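Local coordinates for protein cystatin-F (Homo sapiens, PDB 2CH9) that inhibits papain and cathepsin L more weakly than other cystatins do, forms a disulfide-linked homodimer and may play a part in immune regulation, at residues R35-K40 and C105-W110; K40-N43 and F49-K52; A59-Q62 and K68-L71; T78-K81 and H85-L88. All coordinates share one frame; numbering follows the deposited sequence.

Contact 1 (R35-K40 and C105-W110). With NAG (2-acetamido-2-deoxy-beta-D-glucopyranose), chain B.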
loop_
_atom_site.group_PDB
_atom_site.type_symbol
_atom_site.label_atom_id
_atom_site.label_comp_id
_atom_site.label_asym_id
_atom_site.label_seq_id
_atom_site.Cartn_x
_atom_site.Cartn_y
_atom_site.Cartn_z
ATOM N N ARG A 35 -5.281 -5.240 -15.953
ATOM C CA ARG A 35 -4.571 -5.935 -17.036
ATOM C C ARG A 35 -3.084 -6.099 -16.728
ATOM O O ARG A 35 -2.519 -7.180 -16.933
ATOM C CB ARG A 35 -4.768 -5.221 -18.387
ATOM C CG ARG A 35 -3.989 -5.827 -19.564
ATOM C CD ARG A 35 -4.297 -7.332 -19.797
ATOM N NE ARG A 35 -5.719 -7.580 -20.020
ATOM C CZ ARG A 35 -6.358 -7.391 -21.175
ATOM N NH1 ARG A 35 -5.714 -6.959 -22.254
ATOM N NH2 ARG A 35 -7.661 -7.635 -21.246
ATOM N N TYR A 36 -2.437 -5.039 -16.251
ATOM C CA TYR A 36 -1.043 -5.176 -15.810
ATOM C C TYR A 36 -0.865 -6.269 -14.755
ATOM O O TYR A 36 0.104 -7.039 -14.797
ATOM C CB TYR A 36 -0.507 -3.868 -15.269
ATOM C CG TYR A 36 -0.345 -2.817 -16.314
ATOM C CD1 TYR A 36 0.178 -3.127 -17.574
ATOM C CD2 TYR A 36 -0.663 -1.492 -16.037
ATOM C CE1 TYR A 36 0.343 -2.128 -18.542
ATOM C CE2 TYR A 36 -0.511 -0.497 -16.990
ATOM C CZ TYR A 36 -0.003 -0.819 -18.229
ATOM O OH TYR A 36 0.153 0.177 -19.153
ATOM N N SER A 37 -1.814 -6.337 -13.820
ATOM C CA SER A 37 -1.747 -7.304 -12.718
ATOM C C SER A 37 -1.740 -8.735 -13.234
ATOM O O SER A 37 -0.897 -9.551 -12.832
ATOM C CB SER A 37 -2.930 -7.106 -11.774
ATOM O OG SER A 37 -2.871 -5.818 -11.222
ATOM N N VAL A 38 -2.669 -9.039 -14.144
ATOM C CA VAL A 38 -2.763 -10.402 -14.658
ATOM C C VAL A 38 -1.590 -10.763 -15.574
ATOM O O VAL A 38 -1.181 -11.925 -15.642
ATOM C CB VAL A 38 -4.124 -10.707 -15.285
ATOM C CG1 VAL A 38 -4.258 -10.076 -16.690
ATOM C CG2 VAL A 38 -4.342 -12.223 -15.293
ATOM N N GLU A 39 -1.026 -9.751 -16.228
ATOM C CA GLU A 39 0.185 -9.921 -17.019
ATOM C C GLU A 39 1.408 -10.196 -16.138
ATOM O O GLU A 39 2.258 -11.003 -16.502
ATOM C CB GLU A 39 0.408 -8.706 -17.932
ATOM C CG GLU A 39 -0.665 -8.574 -19.003
ATOM C CD GLU A 39 -0.439 -7.401 -19.929
ATOM O OE1 GLU A 39 0.263 -6.441 -19.530
ATOM O OE2 GLU A 39 -0.964 -7.443 -21.062
ATOM N N LYS A 40 1.482 -9.539 -14.977
ATOM C CA LYS A 40 2.484 -9.875 -13.960
ATOM C C LYS A 40 2.289 -11.322 -13.505
ATOM O O LYS A 40 3.264 -12.053 -13.362
ATOM C CB LYS A 40 2.416 -8.920 -12.767
ATOM C CG LYS A 40 3.381 -9.229 -11.622
ATOM C CD LYS A 40 4.783 -8.773 -11.976
ATOM C CE LYS A 40 5.689 -8.744 -10.754
ATOM N NZ LYS A 40 6.840 -7.816 -11.019
ATOM N N CYS A 105 -7.119 -12.175 -6.322
ATOM C CA CYS A 105 -5.857 -11.481 -6.127
ATOM C C CYS A 105 -6.025 -10.116 -5.469
ATOM O O CYS A 105 -7.070 -9.478 -5.579
ATOM C CB CYS A 105 -5.136 -11.290 -7.467
ATOM S SG CYS A 105 -4.802 -12.798 -8.375
ATOM N N TYR A 106 -4.982 -9.688 -4.774
ATOM C CA TYR A 106 -4.803 -8.300 -4.428
ATOM C C TYR A 106 -3.555 -7.824 -5.164
ATOM O O TYR A 106 -2.524 -8.500 -5.166
ATOM C CB TYR A 106 -4.633 -8.117 -2.913
ATOM C CG TYR A 106 -4.261 -6.690 -2.567
ATOM C CD1 TYR A 106 -5.235 -5.683 -2.531
ATOM C CD2 TYR A 106 -2.923 -6.330 -2.324
ATOM C CE1 TYR A 106 -4.903 -4.373 -2.250
ATOM C CE2 TYR A 106 -2.583 -5.008 -2.036
ATOM C CZ TYR A 106 -3.583 -4.038 -1.995
ATOM O OH TYR A 106 -3.262 -2.735 -1.709
ATOM N N SER A 107 -3.646 -6.665 -5.800
ATOM C CA SER A 107 -2.482 -6.090 -6.423
ATOM C C SER A 107 -2.309 -4.598 -6.150
ATOM O O SER A 107 -3.278 -3.871 -5.866
ATOM C CB SER A 107 -2.499 -6.338 -7.933
ATOM O OG SER A 107 -3.481 -5.534 -8.547
ATOM N N GLU A 108 -1.054 -4.161 -6.233
ATOM C CA GLU A 108 -0.724 -2.743 -6.303
ATOM C C GLU A 108 0.019 -2.540 -7.602
ATOM O O GLU A 108 0.917 -3.321 -7.943
ATOM C CB GLU A 108 0.097 -2.312 -5.092
ATOM C CG GLU A 108 -0.749 -2.299 -3.829
ATOM C CD GLU A 108 0.008 -2.072 -2.543
ATOM O OE1 GLU A 108 1.258 -1.889 -2.544
ATOM O OE2 GLU A 108 -0.672 -2.083 -1.496
ATOM N N VAL A 109 -0.388 -1.512 -8.339
ATOM C CA VAL A 109 0.118 -1.233 -9.669
ATOM C C VAL A 109 0.425 0.254 -9.705
ATOM O O VAL A 109 -0.462 1.090 -9.437
ATOM C CB VAL A 109 -0.964 -1.518 -10.742
ATOM C CG1 VAL A 109 -0.463 -1.152 -12.123
ATOM C CG2 VAL A 109 -1.426 -2.978 -10.691
ATOM N N TRP A 110 1.669 0.591 -10.021
ATOM C CA TRP A 110 2.101 1.983 -10.077
ATOM C C TRP A 110 2.253 2.392 -11.533
ATOM O O TRP A 110 3.012 1.763 -12.282
ATOM C CB TRP A 110 3.429 2.162 -9.327
ATOM C CG TRP A 110 3.905 3.600 -9.231
ATOM C CD1 TRP A 110 3.185 4.694 -8.801
ATOM C CD2 TRP A 110 5.212 4.089 -9.552
ATOM N NE1 TRP A 110 3.966 5.822 -8.845
ATOM C CE2 TRP A 110 5.213 5.484 -9.300
ATOM C CE3 TRP A 110 6.386 3.483 -10.012
ATOM C CZ2 TRP A 110 6.345 6.283 -9.508
ATOM C CZ3 TRP A 110 7.502 4.274 -10.221
ATOM C CH2 TRP A 110 7.474 5.664 -9.965
HETATM C C1 NAG B . 9.134 -12.089 -15.492
HETATM C C2 NAG B . 9.833 -11.051 -14.608
HETATM C C3 NAG B . 11.349 -11.127 -14.807
HETATM C C4 NAG B . 11.858 -12.549 -14.594
HETATM C C5 NAG B . 11.001 -13.633 -15.248
HETATM C C6 NAG B . 11.293 -14.792 -14.323
HETATM C C7 NAG B . 8.477 -9.046 -14.104
HETATM C C8 NAG B . 8.361 -7.568 -14.363
HETATM N N2 NAG B . 9.353 -9.699 -14.871
HETATM O O3 NAG B . 11.984 -10.307 -13.854
HETATM O O4 NAG B . 13.227 -12.688 -14.955
HETATM O O5 NAG B . 9.603 -13.382 -15.150
HETATM O O6 NAG B . 11.531 -16.052 -14.901
HETATM O O7 NAG B . 7.795 -9.588 -13.231
#

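Contact 2 (K40-N43 and F49-K52). With NAG (2-acetamido-2-deoxy-beta-D-glucopyranose), chain B.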
loop_
_atom_site.group_PDB
_atom_site.type_symbol
_atom_site.label_atom_id
_atom_site.label_comp_id
_atom_site.label_asym_id
_atom_site.label_seq_id
_atom_site.Cartn_x
_atom_site.Cartn_y
_atom_site.Cartn_z
ATOM N N LYS A 40 1.482 -9.539 -14.977
ATOM C CA LYS A 40 2.484 -9.875 -13.960
ATOM C C LYS A 40 2.289 -11.322 -13.505
ATOM O O LYS A 40 3.264 -12.053 -13.362
ATOM C CB LYS A 40 2.416 -8.920 -12.767
ATOM C CG LYS A 40 3.381 -9.229 -11.622
ATOM C CD LYS A 40 4.783 -8.773 -11.976
ATOM C CE LYS A 40 5.689 -8.744 -10.754
ATOM N NZ LYS A 40 6.840 -7.816 -11.019
ATOM N N PHE A 41 1.033 -11.731 -13.313
ATOM C CA PHE A 41 0.704 -13.118 -12.950
ATOM C C PHE A 41 1.181 -14.102 -14.012
ATOM O O PHE A 41 1.825 -15.101 -13.684
ATOM C CB PHE A 41 -0.810 -13.305 -12.720
ATOM C CG PHE A 41 -1.182 -14.686 -12.232
ATOM C CD1 PHE A 41 -1.197 -14.977 -10.869
ATOM C CD2 PHE A 41 -1.505 -15.697 -13.132
ATOM C CE1 PHE A 41 -1.533 -16.247 -10.402
ATOM C CE2 PHE A 41 -1.831 -16.980 -12.683
ATOM C CZ PHE A 41 -1.850 -17.258 -11.313
ATOM N N ASN A 42 0.846 -13.839 -15.278
ATOM C CA ASN A 42 1.298 -14.739 -16.372
ATOM C C ASN A 42 2.820 -14.806 -16.458
ATOM O O ASN A 42 3.381 -15.872 -16.685
ATOM C CB ASN A 42 0.688 -14.366 -17.737
ATOM C CG ASN A 42 -0.836 -14.432 -17.741
ATOM O OD1 ASN A 42 -1.438 -15.307 -17.113
ATOM N ND2 ASN A 42 -1.470 -13.494 -18.445
ATOM N N ASN A 43 3.484 -13.674 -16.246
ATOM C CA ASN A 43 4.930 -13.649 -16.263
ATOM C C ASN A 43 5.564 -14.463 -15.131
ATOM O O ASN A 43 6.667 -15.000 -15.288
ATOM C CB ASN A 43 5.461 -12.218 -16.224
ATOM C CG ASN A 43 6.975 -12.167 -16.402
ATOM O OD1 ASN A 43 7.485 -12.333 -17.518
ATOM N ND2 ASN A 43 7.702 -11.961 -15.292
ATOM N N PHE A 49 -1.658 -22.215 -19.940
ATOM C CA PHE A 49 -2.543 -21.192 -20.499
ATOM C C PHE A 49 -2.333 -19.816 -19.868
ATOM O O PHE A 49 -1.885 -19.702 -18.722
ATOM C CB PHE A 49 -4.009 -21.601 -20.346
ATOM C CG PHE A 49 -4.388 -22.833 -21.125
ATOM C CD1 PHE A 49 -4.588 -22.770 -22.500
ATOM C CD2 PHE A 49 -4.555 -24.053 -20.478
ATOM C CE1 PHE A 49 -4.942 -23.906 -23.225
ATOM C CE2 PHE A 49 -4.910 -25.201 -21.203
ATOM C CZ PHE A 49 -5.102 -25.124 -22.576
ATOM N N LEU A 50 -2.666 -18.773 -20.624
ATOM C CA LEU A 50 -2.680 -17.419 -20.085
ATOM C C LEU A 50 -3.940 -17.188 -19.233
ATOM O O LEU A 50 -5.021 -17.705 -19.534
ATOM C CB LEU A 50 -2.630 -16.370 -21.207
ATOM C CG LEU A 50 -1.435 -16.226 -22.146
ATOM C CD1 LEU A 50 -1.798 -15.235 -23.249
ATOM C CD2 LEU A 50 -0.181 -15.778 -21.404
ATOM N N PHE A 51 -3.791 -16.398 -18.179
ATOM C CA PHE A 51 -4.931 -15.961 -17.383
ATOM C C PHE A 51 -5.321 -14.556 -17.805
ATOM O O PHE A 51 -4.518 -13.848 -18.399
ATOM C CB PHE A 51 -4.590 -16.003 -15.898
ATOM C CG PHE A 51 -4.669 -17.379 -15.294
ATOM C CD1 PHE A 51 -3.815 -18.396 -15.714
ATOM C CD2 PHE A 51 -5.589 -17.654 -14.282
ATOM C CE1 PHE A 51 -3.885 -19.677 -15.143
ATOM C CE2 PHE A 51 -5.670 -18.926 -13.706
ATOM C CZ PHE A 51 -4.815 -19.939 -14.136
ATOM N N LYS A 52 -6.548 -14.155 -17.481
ATOM C CA LYS A 52 -7.055 -12.828 -17.812
ATOM C C LYS A 52 -7.904 -12.307 -16.651
ATOM O O LYS A 52 -8.595 -13.084 -15.967
ATOM C CB LYS A 52 -7.885 -12.909 -19.101
ATOM C CG LYS A 52 -8.466 -11.603 -19.632
ATOM C CD LYS A 52 -9.262 -11.865 -20.902
ATOM C CE LYS A 52 -9.848 -10.597 -21.475
ATOM N NZ LYS A 52 -10.662 -10.867 -22.704
HETATM C C1 NAG B . 9.134 -12.089 -15.492
HETATM C C2 NAG B . 9.833 -11.051 -14.608
HETATM C C3 NAG B . 11.349 -11.127 -14.807
HETATM C C4 NAG B . 11.858 -12.549 -14.594
HETATM C C5 NAG B . 11.001 -13.633 -15.248
HETATM C C6 NAG B . 11.293 -14.792 -14.323
HETATM C C7 NAG B . 8.477 -9.046 -14.104
HETATM C C8 NAG B . 8.361 -7.568 -14.363
HETATM N N2 NAG B . 9.353 -9.699 -14.871
HETATM O O3 NAG B . 11.984 -10.307 -13.854
HETATM O O4 NAG B . 13.227 -12.688 -14.955
HETATM O O5 NAG B . 9.603 -13.382 -15.150
HETATM O O6 NAG B . 11.531 -16.052 -14.901
HETATM O O7 NAG B . 7.795 -9.588 -13.231
HETATM O O HOH W 1 -0.267 -17.963 -17.576
#

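Contact 3 (A59-Q62 and K68-L71)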
loop_
_atom_site.group_PDB
_atom_site.type_symbol
_atom_site.label_atom_id
_atom_site.label_comp_id
_atom_site.label_asym_id
_atom_site.label_seq_id
_atom_site.Cartn_x
_atom_site.Cartn_y
_atom_site.Cartn_z
ATOM N N ALA A 59 -11.401 -1.180 -5.646
ATOM C CA ALA A 59 -10.289 -0.404 -6.201
ATOM C C ALA A 59 -10.088 0.873 -5.387
ATOM O O ALA A 59 -11.065 1.564 -5.059
ATOM C CB ALA A 59 -10.560 -0.050 -7.654
ATOM N N LEU A 60 -8.827 1.172 -5.091
ATOM C CA LEU A 60 -8.413 2.459 -4.525
ATOM C C LEU A 60 -7.309 2.984 -5.427
ATOM O O LEU A 60 -6.616 2.207 -6.073
ATOM C CB LEU A 60 -7.849 2.329 -3.092
ATOM C CG LEU A 60 -8.728 1.865 -1.929
ATOM C CD1 LEU A 60 -7.905 1.403 -0.735
ATOM C CD2 LEU A 60 -9.729 2.949 -1.481
ATOM N N VAL A 61 -7.154 4.301 -5.475
ATOM C CA VAL A 61 -6.064 4.887 -6.234
ATOM C C VAL A 61 -5.401 5.922 -5.324
ATOM O O VAL A 61 -6.061 6.606 -4.559
ATOM C CB VAL A 61 -6.562 5.508 -7.539
ATOM C CG1 VAL A 61 -7.567 6.655 -7.246
ATOM C CG2 VAL A 61 -5.405 5.981 -8.411
ATOM N N GLN A 62 -4.081 5.983 -5.364
ATOM C CA GLN A 62 -3.365 6.939 -4.557
ATOM C C GLN A 62 -2.439 7.736 -5.462
ATOM O O GLN A 62 -1.786 7.160 -6.343
ATOM C CB GLN A 62 -2.582 6.182 -3.483
ATOM C CG GLN A 62 -1.719 7.033 -2.566
ATOM C CD GLN A 62 -0.949 6.181 -1.564
ATOM O OE1 GLN A 62 -0.641 5.016 -1.839
ATOM N NE2 GLN A 62 -0.672 6.738 -0.388
ATOM N N LYS A 68 -0.942 5.120 -8.063
ATOM C CA LYS A 68 -0.815 3.774 -7.498
ATOM C C LYS A 68 -2.208 3.195 -7.286
ATOM O O LYS A 68 -3.028 3.758 -6.535
ATOM C CB LYS A 68 -0.055 3.800 -6.169
ATOM C CG LYS A 68 0.278 2.413 -5.619
ATOM C CD LYS A 68 0.542 2.440 -4.145
ATOM C CE LYS A 68 1.756 1.593 -3.836
ATOM N NZ LYS A 68 1.855 1.171 -2.414
ATOM N N TYR A 69 -2.491 2.087 -7.966
ATOM C CA TYR A 69 -3.777 1.405 -7.819
ATOM C C TYR A 69 -3.665 0.307 -6.801
ATOM O O TYR A 69 -2.676 -0.422 -6.767
ATOM C CB TYR A 69 -4.250 0.843 -9.150
ATOM C CG TYR A 69 -4.531 1.921 -10.156
ATOM C CD1 TYR A 69 -5.765 2.581 -10.181
ATOM C CD2 TYR A 69 -3.551 2.327 -11.058
ATOM C CE1 TYR A 69 -6.009 3.588 -11.100
ATOM C CE2 TYR A 69 -3.794 3.337 -11.974
ATOM C CZ TYR A 69 -5.015 3.955 -11.992
ATOM O OH TYR A 69 -5.236 4.940 -12.918
ATOM N N MET A 70 -4.642 0.224 -5.911
ATOM C CA MET A 70 -4.733 -0.915 -5.006
ATOM C C MET A 70 -6.002 -1.637 -5.424
ATOM O O MET A 70 -7.091 -1.066 -5.319
ATOM C CB MET A 70 -4.812 -0.448 -3.546
ATOM C CG MET A 70 -3.639 0.419 -3.154
ATOM S SD MET A 70 -3.835 1.166 -1.543
ATOM C CE MET A 70 -2.155 1.749 -1.271
ATOM N N LEU A 71 -5.864 -2.874 -5.900
ATOM C CA LEU A 71 -6.964 -3.560 -6.574
ATOM C C LEU A 71 -7.275 -4.906 -5.961
ATOM O O LEU A 71 -6.379 -5.640 -5.553
ATOM C CB LEU A 71 -6.664 -3.770 -8.059
ATOM C CG LEU A 71 -6.256 -2.599 -8.943
ATOM C CD1 LEU A 71 -6.061 -3.116 -10.347
ATOM C CD2 LEU A 71 -7.310 -1.469 -8.939
HETATM O O HOH W 2 1.695 3.787 -0.863
#

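Contact 4 (T78-K81 and H85-L88). With ZN (zinc ion), chain F.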
loop_
_atom_site.group_PDB
_atom_site.type_symbol
_atom_site.label_atom_id
_atom_site.label_comp_id
_atom_site.label_asym_id
_atom_site.label_seq_id
_atom_site.Cartn_x
_atom_site.Cartn_y
_atom_site.Cartn_z
ATOM N N THR A 78 -7.730 -18.692 -19.375
ATOM C CA THR A 78 -8.288 -18.593 -20.725
ATOM C C THR A 78 -7.910 -19.815 -21.566
ATOM O O THR A 78 -7.171 -20.693 -21.114
ATOM C CB THR A 78 -7.807 -17.318 -21.468
ATOM O OG1 THR A 78 -6.418 -17.444 -21.794
ATOM C CG2 THR A 78 -8.013 -16.076 -20.632
ATOM N N THR A 79 -8.412 -19.856 -22.799
ATOM C CA THR A 79 -8.126 -20.952 -23.724
ATOM C C THR A 79 -6.908 -20.650 -24.611
ATOM O O THR A 79 -6.618 -21.394 -25.553
ATOM C CB THR A 79 -9.339 -21.255 -24.639
ATOM O OG1 THR A 79 -9.655 -20.091 -25.409
ATOM C CG2 THR A 79 -10.557 -21.668 -23.823
ATOM N N CYS A 80 -6.211 -19.553 -24.315
ATOM C CA CYS A 80 -5.031 -19.158 -25.070
ATOM C C CYS A 80 -3.792 -19.683 -24.408
ATOM O O CYS A 80 -3.548 -19.415 -23.238
ATOM C CB CYS A 80 -4.897 -17.647 -25.120
ATOM S SG CYS A 80 -5.994 -16.756 -26.209
ATOM N N LYS A 81 -2.986 -20.403 -25.177
ATOM C CA LYS A 81 -1.726 -20.937 -24.674
ATOM C C LYS A 81 -0.690 -19.834 -24.445
ATOM O O LYS A 81 -0.640 -18.831 -25.175
ATOM C CB LYS A 81 -1.192 -22.032 -25.602
ATOM C CG LYS A 81 -1.902 -23.367 -25.415
ATOM C CD LYS A 81 -1.118 -24.496 -26.049
ATOM C CE LYS A 81 -1.828 -25.822 -25.861
ATOM N NZ LYS A 81 -0.931 -26.986 -26.159
ATOM N N HIS A 85 2.531 -15.700 -28.239
ATOM C CA HIS A 85 2.408 -14.275 -28.562
ATOM C C HIS A 85 0.970 -13.860 -28.778
ATOM O O HIS A 85 0.674 -13.089 -29.702
ATOM C CB HIS A 85 3.245 -13.899 -29.791
ATOM C CG HIS A 85 4.657 -14.372 -29.714
ATOM N ND1 HIS A 85 5.643 -13.659 -29.057
ATOM C CD2 HIS A 85 5.244 -15.499 -30.191
ATOM C CE1 HIS A 85 6.779 -14.328 -29.131
ATOM N NE2 HIS A 85 6.565 -15.441 -29.822
ATOM N N LEU A 86 0.091 -14.369 -27.913
ATOM C CA LEU A 86 -1.333 -14.107 -28.008
ATOM C C LEU A 86 -1.735 -12.931 -27.149
ATOM O O LEU A 86 -1.276 -12.780 -26.011
ATOM C CB LEU A 86 -2.141 -15.359 -27.640
ATOM C CG LEU A 86 -1.959 -16.525 -28.632
ATOM C CD1 LEU A 86 -2.611 -17.798 -28.098
ATOM C CD2 LEU A 86 -2.468 -16.167 -30.044
ATOM N N ARG A 87 -2.607 -12.099 -27.702
ATOM C CA ARG A 87 -3.098 -10.909 -27.019
ATOM C C ARG A 87 -4.339 -11.218 -26.172
ATOM O O ARG A 87 -5.298 -11.826 -26.653
ATOM C CB ARG A 87 -3.345 -9.769 -28.033
ATOM C CG ARG A 87 -3.998 -10.208 -29.363
ATOM C CD ARG A 87 -3.889 -9.181 -30.521
ATOM N NE ARG A 87 -4.095 -7.778 -30.115
ATOM C CZ ARG A 87 -5.200 -7.286 -29.550
ATOM N NH1 ARG A 87 -6.231 -8.076 -29.273
ATOM N NH2 ARG A 87 -5.262 -5.998 -29.235
ATOM N N LEU A 88 -4.301 -10.798 -24.910
ATOM C CA LEU A 88 -5.368 -11.087 -23.953
ATOM C C LEU A 88 -6.750 -10.523 -24.283
ATOM O O LEU A 88 -7.750 -11.141 -23.925
ATOM C CB LEU A 88 -4.970 -10.639 -22.549
ATOM C CG LEU A 88 -4.008 -11.552 -21.811
ATOM C CD1 LEU A 88 -3.537 -10.871 -20.542
ATOM C CD2 LEU A 88 -4.733 -12.851 -21.500
HETATM ZN ZN ZN F . 5.495 -11.834 -28.121
HETATM O O HOH W 3 0.669 -16.525 -25.811
HETATM O O HOH W 4 7.271 -11.313 -29.215
HETATM O O HOH W 5 5.763 -11.910 -26.241
HETATM O O HOH W 6 3.517 -11.175 -27.666
#

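Contact 1 (R35-K40 and C105-W110)
Ser37 and Ser107 meet hydroxyl to hydroxyl where the helix carrying residues 35-40 lies across strand 105-110, and this pair is the tight part of the contact. Ser107 OG donates to Ser37 OG over 2.8 Å, and the Ser37 hydroxyl also bonds back to the carbonyl oxygen of Ala33, so this group, buried between helix and strand, accepts one bond from the strand and gives one to its own helix. Small side chains allow the closeness: the alpha carbons of the two serines are 6.5 Å apart, and Val109 CG2 presses against Ser37 OG at 3.2 Å. Val109 reaches with its other branch, CG1, held anti to its backbone N (chi1 177°), to Tyr36 CD2 at 3.9 Å, the two side chains crossing at about a right angle. Toward Tyr36 and Lys40 the contact loosens. The Tyr36 ring is partly exposed and stacks with Phe118, while Lys40, bent at chi2, takes no part in the strand contact, and its NZ donates to the glycan oxygen O7 over 3.0 Å. The axes of the two short segments approach to 8.8 Å at 111°, an instance of the long helix lying across the antiparallel sheet in the cystatin fold.

Contact 2 (K40-N43 and F49-K52)
Asn42 faces Phe51 with its whole amide, gripping the backbone of that one residue at two points. Phe51 N donates to Asn42 OD1 over 2.8 Å, approaching 31° out of the carbonyl plane, and Asn42 ND2 returns a bond to Phe51 O over 3.1 Å, with that oxygen lying almost in the amide plane. CG of Asn42 stands anti to its own carbonyl carbon (chi1 -60°), which turns the amide to the strand, and the paired bonds fix which end is oxygen. OD1 takes a further bond from a water that also donates to Phe49 O. Thus the last turns of the cystatin helix are tied to the start of the following strand, 49-63, of the sheet that wraps it. An alanine in place of Asn42 is likely to leave the N-H and carbonyl of Phe51 without their side-chain mates. Beside the amide, Phe41 directs a ring edge at the face of Phe51, centroids 5.1 Å apart and planes at 57°; CE2 is the atom that touches, 3.9 Å from Phe51 CG and offset toward the rim. Leu50 CD2 lies 4.0 Å from Asn42 ND2. Asn43 points elsewhere, its ND2 bonded covalently to C1 of the N-linked sugar.

Contact 3 (A59-Q62 and K68-L71)
Leu60 and Met70 form a hydrogen-bonded pair in the antiparallel beta hairpin of strands 49-63 and 67-78, whose connecting loop belongs to the secondary area of contact. Leu60 N donates to Met70 O and Met70 N to Leu60 O, both over 2.8 Å, and Gln62 with Lys68 repeats the exchange. Between them Val61 and Tyr69 make a non-hydrogen-bonded pair. Their side chains run alongside, and Val61 CG2, anti to its backbone N, sits over a face of the Tyr69 ring as a CH-pi contact, 4.1 Å from the centroid. A serine in place of Tyr69 would probably leave that methyl without the ring it rests on and open a gap toward Ala33 of helix 28-44. Ala59 CB meets Leu71 CD2 at 3.8 Å on the same face, which the helix covers through Val30 and Ala33. The other face carries Leu60, Met70, Gln62 and Lys68 toward the second subunit, where Met70 packs on Met70 of that chain. Farther out, Lys68 NZ forms a salt bridge with Glu108 of its own chain, and Gln62 NE2 bonds to O of reactive-site Gly18. Gln62 OE1 accepts from a water at 2.8 Å, which in turn accepts from Lys68 NZ.

Contact 4 (T78-K81 and H85-L88)
Cys80 CA and Leu86 CA lie 6.9 Å apart across the two arms of a surface loop, with the chain turning a corner at Thr79 and Cys80 and residues 85-88 in no regular helix or strand. One methyl carries the direct contact: Leu86 CD1 lies 3.8 Å from Cys80 CB and 3.7 Å from Lys81 O, so the leucine tip rests in the bend between a side chain and a carbonyl. The isobutyl group gets there because CG of Leu86 is anti to its own carbonyl carbon (chi1 -66°). Polar exchange between the arms passes through a water, which donates to Lys81 O at 2.7 Å and accepts from Leu86 N at 3.1 Å. The corner itself is braced from within by an ST turn, in which Cys80 N donates to Thr78 OG1 over 3.3 Å; the same hydroxyl bonds to Leu50 O, joining the turn to strand 49-63. Cys80 SG is in disulfide linkage with Cys91, a covalent tie that closes this loop a few residues beyond Leu88. Leu88 itself turns inward to pack on the helix at Val38 and Asn42. On the outer side, His85 ND1 binds a zinc ion at 2.1 Å, and three waters also bind the metal, one of them at the edge of the imidazole in its plane. With one methyl and one bridging water between the arms, the loop probably owes its shape more to the disulfide, the turn and the backbone bonds to Leu50 than to direct bonding across it.

In the fold
Contacts 1, 2 and 3 are buried and contact 4 lies at the surface, its centre about 17 Å from the chain's centre. Contacts 1 and 2 share helix 28-44 and Lys40, and set that helix on two strands of one sheet: a serine pair near the centre, an amide clamp and aromatic pair nearer the helix end. Contact 3 is strand on strand, ruled by backbone bonds, and adjoins contact 1 because strands 67-78 and 102-112 are neighbours. Contact 4 sits opposite contact 3 across the chain's centre but against contact 2, through Leu50 and Thr78; there a single methyl contact and a bridging water join the segments, with a disulfide and a zinc ion beside them.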